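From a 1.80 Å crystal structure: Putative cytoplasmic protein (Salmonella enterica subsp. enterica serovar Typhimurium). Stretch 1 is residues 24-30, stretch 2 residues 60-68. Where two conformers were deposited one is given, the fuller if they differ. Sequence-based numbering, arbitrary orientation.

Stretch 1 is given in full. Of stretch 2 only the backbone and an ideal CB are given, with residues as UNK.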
ATOM      1  N   LEU A  24      31.196 -26.271  -0.905  1.00 19.75           N
ATOM      2  CA  LEU A  24      30.652 -26.815  -2.141  1.00 21.30           C
ATOM      3  C   LEU A  24      29.120 -26.761  -2.144  1.00 20.16           C
ATOM      4  O   LEU A  24      28.491 -26.373  -3.139  1.00 20.79           O
ATOM      5  CB  LEU A  24      31.133 -28.276  -2.301  1.00 21.46           C
ATOM      6  CG  LEU A  24      30.703 -29.140  -3.474  1.00 25.11           C
ATOM      7  CD1 LEU A  24      31.669 -30.339  -3.537  1.00 27.29           C
ATOM      8  CD2 LEU A  24      29.244 -29.617  -3.389  1.00 25.80           C
ATOM      9  N   ALA A  25      28.507 -27.209  -1.065  1.00 19.53           N
ATOM     10  CA  ALA A  25      27.035 -27.275  -1.028  1.00 19.44           C
ATOM     11  C   ALA A  25      26.432 -25.851  -1.109  1.00 19.55           C
ATOM     12  O   ALA A  25      25.471 -25.606  -1.832  1.00 19.09           O
ATOM     13  CB  ALA A  25      26.570 -27.971   0.256  1.00 19.07           C
ATOM     14  N   PHE A  26      27.038 -24.918  -0.386  1.00 19.16           N
ATOM     15  CA  PHE A  26      26.559 -23.517  -0.405  1.00 19.30           C
ATOM     16  C   PHE A  26      26.501 -22.959  -1.829  1.00 20.13           C
ATOM     17  O   PHE A  26      25.520 -22.300  -2.205  1.00 20.26           O
ATOM     18  CB  PHE A  26      27.422 -22.621   0.486  1.00 18.14           C
ATOM     19  CG  PHE A  26      26.786 -21.250   0.752  1.00 19.08           C
ATOM     20  CD1 PHE A  26      26.078 -21.013   1.926  1.00 19.83           C
ATOM     21  CD2 PHE A  26      26.857 -20.243  -0.221  1.00 20.43           C
ATOM     22  CE1 PHE A  26      25.477 -19.756   2.170  1.00 18.66           C
ATOM     23  CE2 PHE A  26      26.247 -18.977   0.003  1.00 19.82           C
ATOM     24  CZ  PHE A  26      25.557 -18.757   1.188  1.00 19.33           C
ATOM     25  N   ARG A  27      27.545 -23.212  -2.618  1.00 20.99           N
ATOM     26  CA  ARG A  27      27.589 -22.754  -3.992  1.00 22.77           C
ATOM     27  C   ARG A  27      26.377 -23.197  -4.813  1.00 23.25           C
ATOM     28  O   ARG A  27      25.885 -22.429  -5.646  1.00 23.98           O
ATOM     29  CB  ARG A  27      28.892 -23.215  -4.663  1.00 24.36           C
ATOM     30  CG  ARG A  27      29.097 -22.670  -6.068  1.00 25.71           C
ATOM     31  CD  ARG A  27      30.386 -23.188  -6.685  1.00 27.81           C
ATOM     32  NE  ARG A  27      31.567 -22.687  -6.000  1.00 27.41           N
ATOM     33  CZ  ARG A  27      32.437 -23.450  -5.340  1.00 27.05           C
ATOM     34  NH1 ARG A  27      32.271 -24.774  -5.291  1.00 25.87           N
ATOM     35  NH2 ARG A  27      33.495 -22.894  -4.781  1.00 25.62           N
ATOM     36  N   LYS A  28      25.874 -24.411  -4.564  1.00 22.78           N
ATOM     37  CA  LYS A  28      24.737 -24.943  -5.337  1.00 24.05           C
ATOM     38  C   LYS A  28      23.494 -24.071  -5.182  1.00 23.14           C
ATOM     39  O   LYS A  28      22.619 -24.074  -6.047  1.00 23.62           O
ATOM     40  CB  LYS A  28      24.383 -26.376  -4.929  1.00 24.07           C
ATOM     41  CG  LYS A  28      25.560 -27.388  -4.910  1.00 27.55           C
ATOM     42  CD  LYS A  28      26.476 -27.342  -6.125  1.00 29.90           C
ATOM     43  CE  LYS A  28      25.852 -27.933  -7.371  1.00 31.88           C
ATOM     44  NZ  LYS A  28      26.892 -28.032  -8.468  1.00 32.28           N
ATOM     45  N   VAL A  29      23.422 -23.358  -4.065  1.00 22.20           N
ATOM     46  CA  VAL A  29      22.269 -22.491  -3.783  1.00 21.42           C
ATOM     47  C   VAL A  29      22.623 -21.009  -3.667  1.00 21.33           C
ATOM     48  O   VAL A  29      21.813 -20.223  -3.170  1.00 20.86           O
ATOM     49  CB  VAL A  29      21.468 -22.988  -2.525  1.00 20.03           C
ATOM     50  CG1 VAL A  29      20.796 -24.332  -2.817  1.00 20.85           C
ATOM     51  CG2 VAL A  29      22.378 -23.082  -1.268  1.00 19.77           C
ATOM     52  N   ASN A  30      23.823 -20.630  -4.116  1.00 22.20           N
ATOM     53  CA  ASN A  30      24.256 -19.238  -4.091  1.00 22.54           C
ATOM     54  C   ASN A  30      23.699 -18.478  -5.299  1.00 23.45           C
ATOM     55  O   ASN A  30      24.429 -17.929  -6.140  1.00 25.16           O
ATOM     56  CB  ASN A  30      25.791 -19.126  -3.954  1.00 23.30           C
ATOM     57  CG  ASN A  30      26.237 -17.710  -3.644  1.00 26.36           C
ATOM     58  OD1 ASN A  30      25.556 -16.980  -2.916  1.00 25.80           O
ATOM     59  ND2 ASN A  30      27.358 -17.297  -4.235  1.00 27.68           N
ATOM     60  N   UNK A  60      19.654 -21.237   2.505  1.00 18.70           N
ATOM     61  CA  UNK A  60      20.954 -21.723   2.021  1.00 19.02           C
ATOM     62  C   UNK A  60      21.728 -22.461   3.123  1.00 19.11           C
ATOM     63  O   UNK A  60      22.322 -23.509   2.868  1.00 18.94           O
ATOM     64  CB  UNK A  60      21.789 -20.554   1.493  1.00 19.02           C
ATOM     65  N   UNK A  61      21.721 -21.920   4.336  1.00 18.14           N
ATOM     66  CA  UNK A  61      22.377 -22.574   5.471  0.50 18.38           C
ATOM     67  C   UNK A  61      21.732 -23.935   5.779  1.00 18.27           C
ATOM     68  O   UNK A  61      22.421 -24.912   6.086  1.00 17.99           O
ATOM     69  CB  UNK A  61      22.316 -21.672   6.706  0.50 18.38           C
ATOM     70  N   UNK A  62      20.404 -24.003   5.670  1.00 18.79           N
ATOM     71  CA  UNK A  62      19.714 -25.285   5.833  1.00 18.43           C
ATOM     72  C   UNK A  62      20.170 -26.310   4.781  1.00 19.28           C
ATOM     73  O   UNK A  62      20.415 -27.482   5.090  1.00 19.61           O
ATOM     74  CB  UNK A  62      18.200 -25.080   5.742  1.00 18.43           C
ATOM     75  N   UNK A  63      20.268 -25.860   3.536  1.00 18.89           N
ATOM     76  CA  UNK A  63      20.764 -26.718   2.463  1.00 19.78           C
ATOM     77  C   UNK A  63      22.162 -27.271   2.809  1.00 19.99           C
ATOM     78  O   UNK A  63      22.402 -28.472   2.679  1.00 20.91           O
ATOM     79  CB  UNK A  63      20.808 -25.943   1.145  1.00 19.78           C
ATOM     80  N   UNK A  64      23.066 -26.402   3.259  1.00 19.22           N
ATOM     81  CA  UNK A  64      24.414 -26.822   3.688  1.00 18.52           C
ATOM     82  C   UNK A  64      24.348 -27.946   4.728  1.00 19.71           C
ATOM     83  O   UNK A  64      25.008 -28.987   4.596  1.00 19.52           O
ATOM     84  CB  UNK A  64      25.182 -25.630   4.263  1.00 18.52           C
ATOM     85  N   UNK A  65      23.560 -27.737   5.772  1.00 19.55           N
ATOM     86  CA  UNK A  65      23.460 -28.745   6.838  1.00 20.64           C
ATOM     87  C   UNK A  65      22.867 -30.059   6.304  1.00 21.95           C
ATOM     88  O   UNK A  65      23.386 -31.161   6.570  1.00 23.42           O
ATOM     89  CB  UNK A  65      22.604 -28.214   7.990  1.00 20.64           C
ATOM     90  N   UNK A  66      21.798 -29.944   5.533  1.00 22.26           N
ATOM     91  CA  UNK A  66      21.159 -31.132   4.956  1.00 23.29           C
ATOM     92  C   UNK A  66      22.089 -31.871   4.028  1.00 24.82           C
ATOM     93  O   UNK A  66      22.103 -33.099   4.025  1.00 26.87           O
ATOM     94  CB  UNK A  66      19.885 -30.745   4.203  1.00 23.29           C
ATOM     95  N   UNK A  67      22.913 -31.131   3.292  1.00 24.40           N
ATOM     96  CA  UNK A  67      23.775 -31.734   2.260  1.00 26.29           C
ATOM     97  C   UNK A  67      25.059 -32.382   2.751  1.00 27.47           C
ATOM     98  O   UNK A  67      25.634 -33.237   2.054  1.00 29.46           O
ATOM     99  CB  UNK A  67      24.149 -30.660   1.237  1.00 26.29           C
ATOM    100  N   UNK A  68      25.501 -32.001   3.949  1.00 25.79           N
ATOM    101  CA  UNK A  68      26.793 -32.411   4.464  1.00 26.44           C
ATOM    102  C   UNK A  68      26.654 -33.506   5.521  1.00 27.00           C
ATOM    103  O   UNK A  68      27.620 -33.850   6.155  1.00 28.38           O
ATOM    104  CB  UNK A  68      27.532 -31.205   5.047  1.00 26.44           C
TER

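Two helical segments cross here at 135°, their axes 8.5 Å apart at the closest, so stretch 2 runs roughly against stretch 1.

Position 60 has its CA-to-CB bond directed toward stretch 1, with the ideal CB 3.8 Å from both Val 29 CG2 and Phe 26 CE1. Beyond this apolar start lies the carbonyl O of Val 29, where the chain has left the helix. A long side chain would suit, apolar near the backbone and carrying a donor farther out; a plain aliphatic one could pack but would offer that carbonyl no donor. The deposited residue is Arg 60. Its chi1 is m and chi2 and chi3 are both t, an extended chain that brings CD to 3.6 Å from Phe 26 CZ and sends a hydrogen bond from NE to Val 29 O, 2.9 Å long. The acceptor lies near the guanidinium plane, while Asn 30 OD1 sits over one face.

Position 61 points away, and nothing of stretch 1 lies within 5.5 Å of its ideal CB, so stretch 1 restricts it little. A long flexible chain could still curl back to the Phe 26 ring. Met 61 does so modestly: SD comes to 4.4 Å from CE1 of Phe 26, at the ring edge.

Position 62 is out of reach, and many helix-compatible residues would fit; it is Ser 62.

Position 63 points toward stretch 1, its ideal CB 4.1 Å from Val 29 CG2. Ahead lie the methyls of Val 29, the CB of Ala 25 and, near both, the start of the Lys 28 side chain. A broad, flat side chain could cover all three; a large aliphatic one could cover part. Tyr 63, with chi1 t, lays its ring along this surface. Val 29 CG1 stands over the ring face, 3.6 Å from the centroid and 11° off the normal, a CH-pi contact. Tyr 63 CE2 lies 3.2 Å from Ala 25 O, and Tyr 63 OH 3.6 Å from Lys 28 CB.

Position 64 points sideways, with Ala 25 CB 4.8 Å from its ideal CB. The CA atoms of positions 25 and 64 are only 5.4 Å apart, and a compact apolar side chain could fill the space beside Phe 26. Val 64, chi1 t, places CG2 3.8 Å from Phe 26 CB.

Position 65 points away and 66 is out of reach, so stretch 1 sets no demand at either; they are Leu 65 and Asn 66.

Position 67 points toward stretch 1, its ideal CB already 3.7 Å from Ala 25 CB. A small residue satisfies this directly. Ala 67 meets Ala 25 methyl to methyl, CB to CB at 3.8 Å.

Position 68 departs from helical phi/psi and points sideways, with nothing near its ideal CB. Small polar residues often suit such a place. Thr 68 turns OG1 back to the O of Val 64, a 2.8 Å hydrogen bond.

Stretch 2 60-68: RMSYVLNAT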
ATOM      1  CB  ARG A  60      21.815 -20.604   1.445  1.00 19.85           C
ATOM      2  CG  ARG A  60      21.208 -19.814   0.263  1.00 19.59           C
ATOM      3  CD  ARG A  60      22.245 -18.813  -0.262  1.00 20.09           C
ATOM      4  NE  ARG A  60      21.700 -17.994  -1.343  1.00 20.19           N
ATOM      5  CZ  ARG A  60      21.403 -16.705  -1.226  1.00 22.11           C
ATOM      6  NH1 ARG A  60      21.607 -16.047  -0.075  1.00 23.01           N
ATOM      7  NH2 ARG A  60      20.889 -16.063  -2.261  1.00 22.80           N
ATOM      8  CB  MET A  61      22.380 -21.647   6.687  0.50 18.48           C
ATOM      9  CG  MET A  61      23.439 -20.534   6.603  0.50 19.56           C
ATOM     10  SD  MET A  61      25.117 -21.149   6.328  0.50 22.51           S
ATOM     11  CE  MET A  61      25.348 -22.183   7.788  0.50 20.52           C
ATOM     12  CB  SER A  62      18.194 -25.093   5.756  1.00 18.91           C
ATOM     13  OG  SER A  62      17.740 -24.294   6.840  1.00 17.78           O
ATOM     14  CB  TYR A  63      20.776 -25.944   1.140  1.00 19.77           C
ATOM     15  CG  TYR A  63      21.218 -26.760  -0.063  1.00 20.57           C
ATOM     16  CD1 TYR A  63      20.279 -27.429  -0.851  1.00 24.04           C
ATOM     17  CD2 TYR A  63      22.571 -26.828  -0.429  1.00 20.72           C
ATOM     18  CE1 TYR A  63      20.678 -28.160  -1.970  1.00 25.60           C
ATOM     19  CE2 TYR A  63      22.987 -27.567  -1.550  1.00 23.66           C
ATOM     20  CZ  TYR A  63      22.038 -28.229  -2.307  1.00 25.06           C
ATOM     21  OH  TYR A  63      22.402 -28.952  -3.429  1.00 26.47           O
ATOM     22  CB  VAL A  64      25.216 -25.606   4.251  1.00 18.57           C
ATOM     23  CG1 VAL A  64      26.499 -26.066   5.019  1.00 20.30           C
ATOM     24  CG2 VAL A  64      25.542 -24.606   3.127  1.00 17.11           C
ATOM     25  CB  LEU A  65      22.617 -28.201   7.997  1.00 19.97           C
ATOM     26  CG  LEU A  65      23.239 -26.962   8.682  1.00 19.35           C
ATOM     27  CD1 LEU A  65      22.186 -26.272   9.535  1.00 20.67           C
ATOM     28  CD2 LEU A  65      24.451 -27.365   9.525  1.00 21.29           C
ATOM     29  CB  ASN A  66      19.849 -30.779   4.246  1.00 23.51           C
ATOM     30  CG  ASN A  66      18.761 -30.394   5.223  1.00 22.98           C
ATOM     31  OD1 ASN A  66      18.705 -30.921   6.328  1.00 23.86           O
ATOM     32  ND2 ASN A  66      17.906 -29.459   4.831  1.00 22.18           N
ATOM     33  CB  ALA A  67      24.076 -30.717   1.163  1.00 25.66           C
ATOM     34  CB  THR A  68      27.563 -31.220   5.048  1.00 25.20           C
ATOM     35  OG1 THR A  68      26.760 -30.566   6.051  1.00 22.64           O
ATOM     36  CG2 THR A  68      27.938 -30.233   3.943  1.00 25.70           C
TER
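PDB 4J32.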